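Local coordinates for protein squalene synthase HpnC (Alicyclobacillus acidocaldarius subsp. acidocaldarius, PDB 4HD1) that probably acts as a squalene synthase of the squalene/phytoene synthase family, an all-helical isoprenoid-condensing transferase, at residues 142-150 with 230-238. Residues are numbered along the deposited sequence; the frame is centred on the assembly and turned at random.
Sequences LVLGIFGCL and LESLVPPRL
CB of Leu-238 sits over one face of the Phe-147 ring in a CH-pi contact. Leu-238 CB is 3.7 Å from the centroid of the Phe-147 ring, 7° off the ring normal. CD2 of Leu-238 reaches back to the root of the same ring, 3.7 Å from Phe-147 CG. Arg-237 CB and Pro-235 CG approach the ring obliquely. An alanine in place of Phe-147 would probably open a gap over CB and the methyls of Leu-238 and take away the CH-pi contact.

The other contacts are also apolar. The chain of Leu-238 extends away from its own backbone N (chi1 179°), which brings both methyls to segment 142-150. Leu-238 CD1 meets Val-143 CG1 at 3.7 Å, and Leu-238 CD2 meets Leu-144 CD2 at 4.0 Å. Leu-144 CD2 also touches Leu-230 CD2, at 4.0 Å.

The sulfur of Cys-149 packs against the loop before helix 236-257. Cys-149 SG lies 3.5 Å from Pro-235 CD and 3.8 Å from Val-234 CG1. A Schellman motif at Gly-148 ends helix 137-146 and leads the chain to this cysteine. Pro-235 is the N-cap residue of helix 236-257.

This is apolar helix-end packing in the all-helical fold of the squalene/phytoene synthase family. It joins the C-terminal end of helix 137-146 to the start of helix 236-257. Helix 41-56 meets Val-143 through Phe-44, while helix 152-172 places Ser-158 against both Leu-144 and Leu-230.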
loop_
_atom_site.group_PDB
_atom_site.type_symbol
_atom_site.label_atom_id
_atom_site.label_comp_id
_atom_site.label_asym_id
_atom_site.label_seq_id
_atom_site.Cartn_x
_atom_site.Cartn_y
_atom_site.Cartn_z
ATOM N N LEU A 142 1.188 -9.840 1.756
ATOM C CA LEU A 142 1.547 -10.131 3.145
ATOM C C LEU A 142 0.317 -10.405 4.016
ATOM O O LEU A 142 0.351 -11.287 4.875
ATOM C CB LEU A 142 2.397 -9.000 3.742
ATOM C CG LEU A 142 3.771 -8.777 3.094
ATOM C CD1 LEU A 142 4.430 -7.505 3.600
ATOM C CD2 LEU A 142 4.689 -9.983 3.278
ATOM N N VAL A 143 -0.760 -9.653 3.786
ATOM C CA VAL A 143 -2.027 -9.885 4.477
ATOM C C VAL A 143 -2.569 -11.296 4.186
ATOM O O VAL A 143 -2.972 -12.012 5.112
ATOM C CB VAL A 143 -3.069 -8.777 4.161
ATOM C CG1 VAL A 143 -4.483 -9.205 4.556
ATOM C CG2 VAL A 143 -2.682 -7.475 4.863
ATOM N N LEU A 144 -2.552 -11.702 2.913
ATOM C CA LEU A 144 -2.931 -13.072 2.545
ATOM C C LEU A 144 -2.033 -14.066 3.265
ATOM O O LEU A 144 -2.509 -15.076 3.792
ATOM C CB LEU A 144 -2.841 -13.297 1.030
ATOM C CG LEU A 144 -3.868 -12.613 0.127
ATOM C CD1 LEU A 144 -3.514 -12.862 -1.335
ATOM C CD2 LEU A 144 -5.277 -13.106 0.443
ATOM N N GLY A 145 -0.735 -13.757 3.292
ATOM C CA GLY A 145 0.266 -14.579 3.968
ATOM C C GLY A 145 -0.048 -14.792 5.436
ATOM O O GLY A 145 0.058 -15.920 5.943
ATOM N N ILE A 146 -0.453 -13.717 6.115
ATOM C CA ILE A 146 -0.790 -13.785 7.544
ATOM C C ILE A 146 -1.967 -14.734 7.781
ATOM O O ILE A 146 -1.962 -15.495 8.744
ATOM C CB ILE A 146 -1.041 -12.382 8.154
ATOM C CG1 ILE A 146 0.266 -11.570 8.168
ATOM C CG2 ILE A 146 -1.609 -12.493 9.568
ATOM C CD1 ILE A 146 0.108 -10.110 8.554
ATOM N N PHE A 147 -2.940 -14.712 6.872
ATOM C CA PHE A 147 -4.134 -15.560 6.954
ATOM C C PHE A 147 -3.993 -16.969 6.355
ATOM O O PHE A 147 -4.964 -17.718 6.336
ATOM C CB PHE A 147 -5.315 -14.855 6.274
ATOM C CG PHE A 147 -6.024 -13.868 7.153
ATOM C CD1 PHE A 147 -7.095 -14.274 7.954
ATOM C CD2 PHE A 147 -5.629 -12.529 7.187
ATOM C CE1 PHE A 147 -7.760 -13.368 8.770
ATOM C CE2 PHE A 147 -6.296 -11.618 7.998
ATOM C CZ PHE A 147 -7.361 -12.040 8.795
ATOM N N GLY A 148 -2.805 -17.324 5.866
ATOM C CA GLY A 148 -2.591 -18.614 5.190
ATOM C C GLY A 148 -3.274 -18.733 3.831
ATOM O O GLY A 148 -3.747 -19.812 3.452
ATOM N N CYS A 149 -3.320 -17.628 3.091
ATOM C CA CYS A 149 -4.026 -17.588 1.813
ATOM C C CYS A 149 -3.153 -17.167 0.637
ATOM O O CYS A 149 -3.672 -16.762 -0.401
ATOM C CB CYS A 149 -5.233 -16.650 1.907
ATOM S SG CYS A 149 -6.521 -17.251 3.016
ATOM N N LEU A 150 -1.835 -17.267 0.784
ATOM C CA LEU A 150 -0.939 -16.754 -0.257
ATOM C C LEU A 150 -0.514 -17.790 -1.311
ATOM O O LEU A 150 0.402 -18.589 -1.098
ATOM C CB LEU A 150 0.274 -16.035 0.351
ATOM C CG LEU A 150 1.190 -15.295 -0.637
ATOM C CD1 LEU A 150 0.442 -14.290 -1.508
ATOM C CD2 LEU A 150 2.333 -14.619 0.114
ATOM N N LEU A 230 -11.773 -12.458 -4.725
ATOM C CA LEU A 230 -10.970 -12.914 -3.584
ATOM C C LEU A 230 -11.818 -13.093 -2.307
ATOM O O LEU A 230 -11.569 -13.993 -1.483
ATOM C CB LEU A 230 -9.795 -11.953 -3.346
ATOM C CG LEU A 230 -8.766 -12.303 -2.267
ATOM C CD1 LEU A 230 -8.174 -13.693 -2.479
ATOM C CD2 LEU A 230 -7.663 -11.248 -2.160
ATOM N N GLU A 231 -12.836 -12.251 -2.161
ATOM C CA GLU A 231 -13.749 -12.344 -1.021
ATOM C C GLU A 231 -14.421 -13.715 -0.868
ATOM O O GLU A 231 -14.851 -14.061 0.229
ATOM C CB GLU A 231 -14.794 -11.225 -1.069
ATOM C CG GLU A 231 -14.182 -9.846 -0.863
ATOM C CD GLU A 231 -15.072 -8.707 -1.331
ATOM O OE1 GLU A 231 -16.315 -8.877 -1.400
ATOM O OE2 GLU A 231 -14.516 -7.623 -1.626
ATOM N N SER A 232 -14.500 -14.500 -1.943
ATOM C CA SER A 232 -15.099 -15.836 -1.858
ATOM C C SER A 232 -14.080 -16.947 -1.600
ATOM O O SER A 232 -14.450 -18.123 -1.557
ATOM C CB SER A 232 -15.877 -16.160 -3.136
ATOM O OG SER A 232 -16.760 -15.110 -3.473
ATOM N N LEU A 233 -12.810 -16.582 -1.435
ATOM C CA LEU A 233 -11.723 -17.567 -1.417
ATOM C C LEU A 233 -10.887 -17.535 -0.137
ATOM O O LEU A 233 -9.823 -18.170 -0.062
ATOM C CB LEU A 233 -10.812 -17.365 -2.638
ATOM C CG LEU A 233 -11.450 -17.262 -4.033
ATOM C CD1 LEU A 233 -10.382 -17.035 -5.095
ATOM C CD2 LEU A 233 -12.258 -18.508 -4.362
ATOM N N VAL A 234 -11.366 -16.800 0.868
ATOM C CA VAL A 234 -10.602 -16.580 2.100
ATOM C C VAL A 234 -11.488 -16.769 3.335
ATOM O O VAL A 234 -12.713 -16.774 3.201
ATOM C CB VAL A 234 -9.933 -15.181 2.110
ATOM C CG1 VAL A 234 -8.935 -15.063 0.968
ATOM C CG2 VAL A 234 -10.971 -14.066 2.025
ATOM N N PRO A 235 -10.882 -16.929 4.537
ATOM C CA PRO A 235 -11.705 -16.999 5.756
ATOM C C PRO A 235 -12.623 -15.769 5.872
ATOM O O PRO A 235 -12.232 -14.680 5.434
ATOM C CB PRO A 235 -10.663 -17.017 6.880
ATOM C CG PRO A 235 -9.442 -17.607 6.255
ATOM C CD PRO A 235 -9.447 -17.100 4.840
ATOM N N PRO A 236 -13.842 -15.941 6.428
ATOM C CA PRO A 236 -14.828 -14.836 6.483
ATOM C C PRO A 236 -14.318 -13.537 7.146
ATOM O O PRO A 236 -14.700 -12.439 6.731
ATOM C CB PRO A 236 -16.016 -15.427 7.268
ATOM C CG PRO A 236 -15.738 -16.881 7.463
ATOM C CD PRO A 236 -14.406 -17.235 6.867
ATOM N N ARG A 237 -13.458 -13.663 8.152
ATOM C CA ARG A 237 -12.838 -12.493 8.772
ATOM C C ARG A 237 -12.005 -11.688 7.765
ATOM O O ARG A 237 -12.146 -10.466 7.681
ATOM C CB ARG A 237 -11.988 -12.901 9.972
ATOM C CG ARG A 237 -12.777 -13.479 11.135
ATOM C CD ARG A 237 -13.083 -12.400 12.148
ATOM N NE ARG A 237 -12.951 -12.892 13.519
ATOM C CZ ARG A 237 -12.542 -12.156 14.547
ATOM N NH1 ARG A 237 -12.197 -10.885 14.367
ATOM N NH2 ARG A 237 -12.461 -12.699 15.756
ATOM N N LEU A 238 -11.153 -12.364 6.993
ATOM C CA LEU A 238 -10.411 -11.683 5.931
ATOM C C LEU A 238 -11.350 -11.179 4.825
ATOM O O LEU A 238 -11.139 -10.088 4.278
ATOM C CB LEU A 238 -9.294 -12.570 5.355
ATOM C CG LEU A 238 -8.446 -11.994 4.201
ATOM C CD1 LEU A 238 -7.874 -10.622 4.529
ATOM C CD2 LEU A 238 -7.330 -12.952 3.817
#